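Local coordinates for protein Bd3459 (Bdellovibrio bacteriovorus, PDB 5CEC) that probably acts as a penicillin-binding-protein-type serine peptidase of the D-Ala-D-Ala carboxypeptidase family, and is bound by the ankyrin-repeat immunity protein Bd3460, at residues Ser316-Leu321 / Tyr326-Val331; Ile243-Asn248 / Ala336-Ser341. The protein carries 1 engineered substitution. All coordinates share one frame; numbering follows the deposited sequence.

Interaction 1. Residues Ser316-Leu321 / Tyr326-Val331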
# COMPACT_ATOMS: atom_id res chain seq x y z
N SER A 316 8.70 -3.30 -19.47
CA SER A 316 8.75 -4.76 -19.49
C SER A 316 7.55 -5.41 -18.83
O SER A 316 7.04 -6.43 -19.32
CB SER A 316 10.06 -5.27 -18.90
OG SER A 316 11.17 -4.88 -19.68
N LEU A 317 7.08 -4.86 -17.70
CA LEU A 317 5.92 -5.37 -17.03
C LEU A 317 4.69 -5.22 -17.91
O LEU A 317 3.87 -6.15 -18.03
CB LEU A 317 5.74 -4.65 -15.69
CG LEU A 317 4.51 -5.05 -14.87
CD1 LEU A 317 4.46 -6.55 -14.57
CD2 LEU A 317 4.50 -4.27 -13.57
N ASP A 318 4.52 -4.03 -18.48
CA ASP A 318 3.41 -3.77 -19.38
C ASP A 318 3.43 -4.77 -20.55
O ASP A 318 2.38 -5.33 -20.93
CB ASP A 318 3.45 -2.32 -19.88
CG ASP A 318 2.09 -1.68 -20.06
OD1 ASP A 318 1.04 -2.31 -19.77
OD2 ASP A 318 2.08 -0.51 -20.49
N LYS A 319 4.61 -5.03 -21.10
CA LYS A 319 4.74 -5.92 -22.26
C LYS A 319 4.32 -7.33 -21.87
O LYS A 319 3.53 -7.96 -22.58
CB LYS A 319 6.18 -5.94 -22.78
CG LYS A 319 6.35 -6.83 -24.01
CD LYS A 319 7.78 -6.77 -24.48
CE LYS A 319 8.00 -7.69 -25.66
NZ LYS A 319 9.43 -7.68 -26.10
N SER A 320 4.80 -7.81 -20.72
CA SER A 320 4.48 -9.16 -20.28
C SER A 320 2.99 -9.31 -19.95
O SER A 320 2.36 -10.32 -20.30
CB SER A 320 5.35 -9.55 -19.08
OG SER A 320 6.73 -9.63 -19.46
N LEU A 321 2.40 -8.31 -19.30
CA LEU A 321 0.96 -8.33 -19.03
C LEU A 321 0.13 -8.27 -20.30
O LEU A 321 -0.86 -8.98 -20.42
CB LEU A 321 0.58 -7.17 -18.11
CG LEU A 321 1.12 -7.29 -16.68
CD1 LEU A 321 0.92 -5.96 -15.97
CD2 LEU A 321 0.46 -8.44 -15.91
N TYR A 326 -3.69 -8.23 -20.30
CA TYR A 326 -3.81 -7.47 -19.07
C TYR A 326 -3.14 -6.10 -19.20
O TYR A 326 -2.34 -5.87 -20.12
CB TYR A 326 -3.22 -8.21 -17.89
CG TYR A 326 -3.92 -9.51 -17.58
CD1 TYR A 326 -5.29 -9.52 -17.32
CD2 TYR A 326 -3.22 -10.71 -17.46
CE1 TYR A 326 -5.94 -10.69 -17.00
CE2 TYR A 326 -3.87 -11.89 -17.11
CZ TYR A 326 -5.24 -11.87 -16.90
OH TYR A 326 -5.95 -13.00 -16.54
N ASP A 327 -3.47 -5.22 -18.26
CA ASP A 327 -2.96 -3.85 -18.18
C ASP A 327 -2.23 -3.70 -16.82
O ASP A 327 -2.36 -4.55 -15.90
CB ASP A 327 -4.13 -2.82 -18.15
CG ASP A 327 -4.98 -2.80 -19.42
OD1 ASP A 327 -4.50 -3.16 -20.49
OD2 ASP A 327 -6.14 -2.36 -19.33
N LEU A 328 -1.48 -2.61 -16.66
CA LEU A 328 -0.83 -2.35 -15.37
C LEU A 328 -1.86 -2.31 -14.24
O LEU A 328 -1.57 -2.74 -13.12
CB LEU A 328 0.01 -1.08 -15.42
CG LEU A 328 1.32 -1.13 -16.22
CD1 LEU A 328 1.97 0.22 -16.31
CD2 LEU A 328 2.29 -2.15 -15.62
N SER A 329 -3.09 -1.85 -14.53
CA SER A 329 -4.16 -1.79 -13.52
C SER A 329 -4.64 -3.17 -13.02
O SER A 329 -5.38 -3.23 -12.06
CB SER A 329 -5.35 -1.03 -14.06
OG SER A 329 -5.89 -1.71 -15.18
N ASP A 330 -4.23 -4.25 -13.69
CA ASP A 330 -4.49 -5.58 -13.18
C ASP A 330 -3.56 -6.02 -12.06
O ASP A 330 -3.83 -6.99 -11.39
CB ASP A 330 -4.55 -6.59 -14.31
CG ASP A 330 -5.69 -6.30 -15.27
OD1 ASP A 330 -6.83 -6.23 -14.80
OD2 ASP A 330 -5.44 -6.12 -16.46
N VAL A 331 -2.46 -5.30 -11.87
CA VAL A 331 -1.51 -5.63 -10.82
C VAL A 331 -1.05 -4.46 -9.95
O VAL A 331 -0.38 -4.68 -8.95
CB VAL A 331 -0.27 -6.37 -11.36
CG1 VAL A 331 -0.67 -7.66 -12.07
CG2 VAL A 331 0.57 -5.48 -12.26
O HOH W 1 -1.08 -0.88 -18.95

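Interaction 2. Residues Ile243-Asn248 / Ala336-Ser341. With SO4 (sulfate ion), chain D.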
# COMPACT_ATOMS: atom_id res chain seq x y z
N ILE A 243 -3.05 -11.62 -6.36
CA ILE A 243 -2.10 -11.54 -5.24
C ILE A 243 -1.25 -10.27 -5.37
O ILE A 243 -1.02 -9.52 -4.40
CB ILE A 243 -1.23 -12.81 -5.15
CG1 ILE A 243 -2.12 -14.02 -4.82
CG2 ILE A 243 -0.08 -12.62 -4.12
CD1 ILE A 243 -1.40 -15.33 -4.98
N LEU A 244 -0.76 -10.04 -6.58
CA LEU A 244 0.03 -8.84 -6.88
C LEU A 244 -0.77 -7.55 -6.70
O LEU A 244 -0.30 -6.58 -6.10
CB LEU A 244 0.62 -8.90 -8.29
CG LEU A 244 1.64 -10.01 -8.50
CD1 LEU A 244 1.90 -10.20 -9.97
CD2 LEU A 244 2.95 -9.76 -7.78
N LYS A 245 -2.02 -7.56 -7.18
CA LYS A 245 -2.91 -6.41 -6.98
C LYS A 245 -3.06 -6.09 -5.49
O LYS A 245 -2.95 -4.92 -5.08
CB LYS A 245 -4.28 -6.66 -7.60
CG LYS A 245 -5.25 -5.50 -7.55
CD LYS A 245 -4.99 -4.46 -8.60
CE LYS A 245 -5.90 -3.25 -8.39
NZ LYS A 245 -5.79 -2.22 -9.46
N ARG A 246 -3.33 -7.12 -4.69
CA ARG A 246 -3.46 -6.91 -3.23
C ARG A 246 -2.16 -6.32 -2.68
O ARG A 246 -2.17 -5.33 -1.93
CB ARG A 246 -3.80 -8.21 -2.54
CG ARG A 246 -4.03 -8.09 -1.05
CD ARG A 246 -5.16 -7.15 -0.69
NE ARG A 246 -5.61 -7.37 0.69
CZ ARG A 246 -6.38 -6.53 1.36
NH1 ARG A 246 -6.72 -5.32 0.89
NH2 ARG A 246 -6.79 -6.89 2.56
N MET A 247 -1.03 -6.93 -3.07
CA MET A 247 0.28 -6.46 -2.58
C MET A 247 0.51 -4.99 -2.91
O MET A 247 0.98 -4.22 -2.07
CB MET A 247 1.37 -7.31 -3.21
CG MET A 247 2.77 -6.86 -2.86
SD MET A 247 4.06 -7.80 -3.72
CE MET A 247 3.92 -7.16 -5.36
N ASN A 248 0.26 -4.63 -4.17
CA ASN A 248 0.54 -3.28 -4.64
C ASN A 248 -0.52 -2.26 -4.24
O ASN A 248 -0.26 -1.06 -4.30
CB ASN A 248 0.80 -3.29 -6.14
CG ASN A 248 2.11 -3.94 -6.49
OD1 ASN A 248 3.08 -3.82 -5.72
ND2 ASN A 248 2.15 -4.66 -7.61
N ALA A 336 -7.41 7.10 -7.01
CA ALA A 336 -8.80 7.45 -6.69
C ALA A 336 -9.83 6.37 -6.94
O ALA A 336 -10.94 6.50 -6.48
CB ALA A 336 -9.21 8.77 -7.34
N LYS A 337 -9.50 5.35 -7.71
CA LYS A 337 -10.44 4.27 -8.01
C LYS A 337 -10.27 3.10 -7.05
O LYS A 337 -11.24 2.49 -6.64
CB LYS A 337 -10.23 3.79 -9.45
CG LYS A 337 -10.44 4.88 -10.47
CD LYS A 337 -11.92 5.09 -10.76
CE LYS A 337 -12.44 4.01 -11.74
NZ LYS A 337 -13.73 4.39 -12.38
N ASP A 338 -9.01 2.74 -6.74
CA ASP A 338 -8.73 1.71 -5.74
C ASP A 338 -8.71 2.38 -4.38
O ASP A 338 -7.69 2.87 -3.90
CB ASP A 338 -7.44 0.95 -6.08
CG ASP A 338 -7.61 0.09 -7.31
OD1 ASP A 338 -8.67 -0.60 -7.38
OD2 ASP A 338 -6.72 0.08 -8.17
N LYS A 339 -9.88 2.45 -3.77
CA LYS A 339 -10.05 3.17 -2.53
C LYS A 339 -9.23 2.52 -1.40
O LYS A 339 -8.76 3.23 -0.48
CB LYS A 339 -11.53 3.28 -2.18
CG LYS A 339 -12.36 4.00 -3.23
CD LYS A 339 -11.80 5.37 -3.52
CE LYS A 339 -12.81 6.32 -4.14
NZ LYS A 339 -12.17 7.66 -4.32
N ALA A 340 -9.09 1.19 -1.47
CA ALA A 340 -8.37 0.37 -0.50
C ALA A 340 -6.93 0.19 -0.97
O ALA A 340 -6.37 -0.96 -1.06
CB ALA A 340 -9.05 -0.98 -0.27
N SER A 341 -6.35 1.35 -1.31
CA SER A 341 -4.95 1.40 -1.71
C SER A 341 -4.29 2.67 -1.23
O SER A 341 -4.92 3.65 -0.87
CB SER A 341 -4.79 1.30 -3.24
OG SER A 341 -5.01 2.55 -3.85
S SO4 D . -8.84 -4.00 3.81
O1 SO4 D . -10.03 -3.26 4.30
O2 SO4 D . -8.43 -3.47 2.48
O3 SO4 D . -9.06 -5.47 3.75
O4 SO4 D . -7.71 -3.71 4.73
O HOH W 2 -6.76 -3.90 -1.58

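Interaction 1. Residues Ser316-Leu321 / Tyr326-Val331
Leu-321 and Val-331 reach toward each other at the apolar centre, methyl tip to methyl tip, with Leu-321 CD1 3.8 Å from Val-331 CG2. With CG of Leu-321 anti to the carbonyl carbon (chi1 -68°) and the chain extended at chi2, CD1 also comes up against the loop backbone, 3.6 Å from the carbonyl O of Asp-327. One turn back along the helix, Leu-317 meets Leu-328 at a slant; their CD2 methyls lie 3.7 Å apart, and Leu-317 also packs on Val-74, Thr-77 and Val-81 of helix 72-84. This is the C-terminal end of helix 307-322 in the transpeptidase fold, where the chain doubles back over the helix it has just left before entering the edge strand 333-334 of an antiparallel sheet. The reversal is tied by the amide of Tyr-326, whose N donates to Leu-321 O at 2.9 Å, while the ring leads away so that OH bonds to Asp-87 and Lys-241. Within the loop, Asp-330 OD2 takes the Asp-327 N-H nearly straight (2.8 Å, 172°), while Asp-330 N returns a bond to Asp-327 O. At the polar edge a water bridges the segments: it donates to Asp-318 OD1 at 2.7 Å and accepts from Leu-328 N at 2.9 Å. The other carboxylate oxygen of Asp-318 bonds to Tyr-379.

Interaction 2. Residues Ile243-Asn248 / Ala336-Ser341
Lys-245 and Asp-338 approach from opposite directions and close a buried salt bridge, NZ lying 2.8 Å from OD2 of Asp-338 on the syn side of the carboxylate but 33° out of its plane. With CG anti to the backbone N and a bend at chi2 (79°), the lysine chain carries its ammonium off helix 240-250 into the loop. Both charges have further partners there: NZ also reaches Ser-329 O, Met-332 O and Tyr-421 OH, with OD2 four partners for three N-H groups; OD2 accepts from Val-334 N, and OD1 is held by the same tyrosine hydroxyl, a network likely to favour the charged forms. The loop, which follows edge strand 333-334 of the antiparallel sheet, bends through inverse gamma turns centred on Asp-338 and Ala-340, and Ser-341 OG folds back to Asp-338 O at 2.7 Å. The Arg-246 side is looser and wetter. Its NH1 reaches Ala-340 only through a water, 2.8 Å from NH1 and 3.0 Å from Ala-340 O. A sulfate, probably from the crystallisation liquor, sits at the guanidinium edge: NH1 gives an almost straight bond to O2 (3.0 Å, 178°) and NH2 one of 2.9 Å to O3, while NE pairs with Glu-152.

Interactions 1 and 2 lie about 14 Å apart, centre to centre, and meet along helix 240-250. Ser-329 O is 2.8 Å from Lys-245 NZ, so the lysine of interaction 2 probably also bonds to the loop 326-331. One turn on, Asn-248 ND2 comes within 2.9 Å of Val-331 O, a second probable hydrogen bond, and close to this bond the CB atoms of Val-331 and Leu-244 pack at 4.1 Å. Helix 72-84 borders both contacts: Leu-317 and Leu-244 each lean on Thr-77 and Val-81. Asn-248 also touches Lys-73, which by sequence pattern is probably the lysine of the SxxK active-site motif, placing this junction beside the presumed catalytic centre.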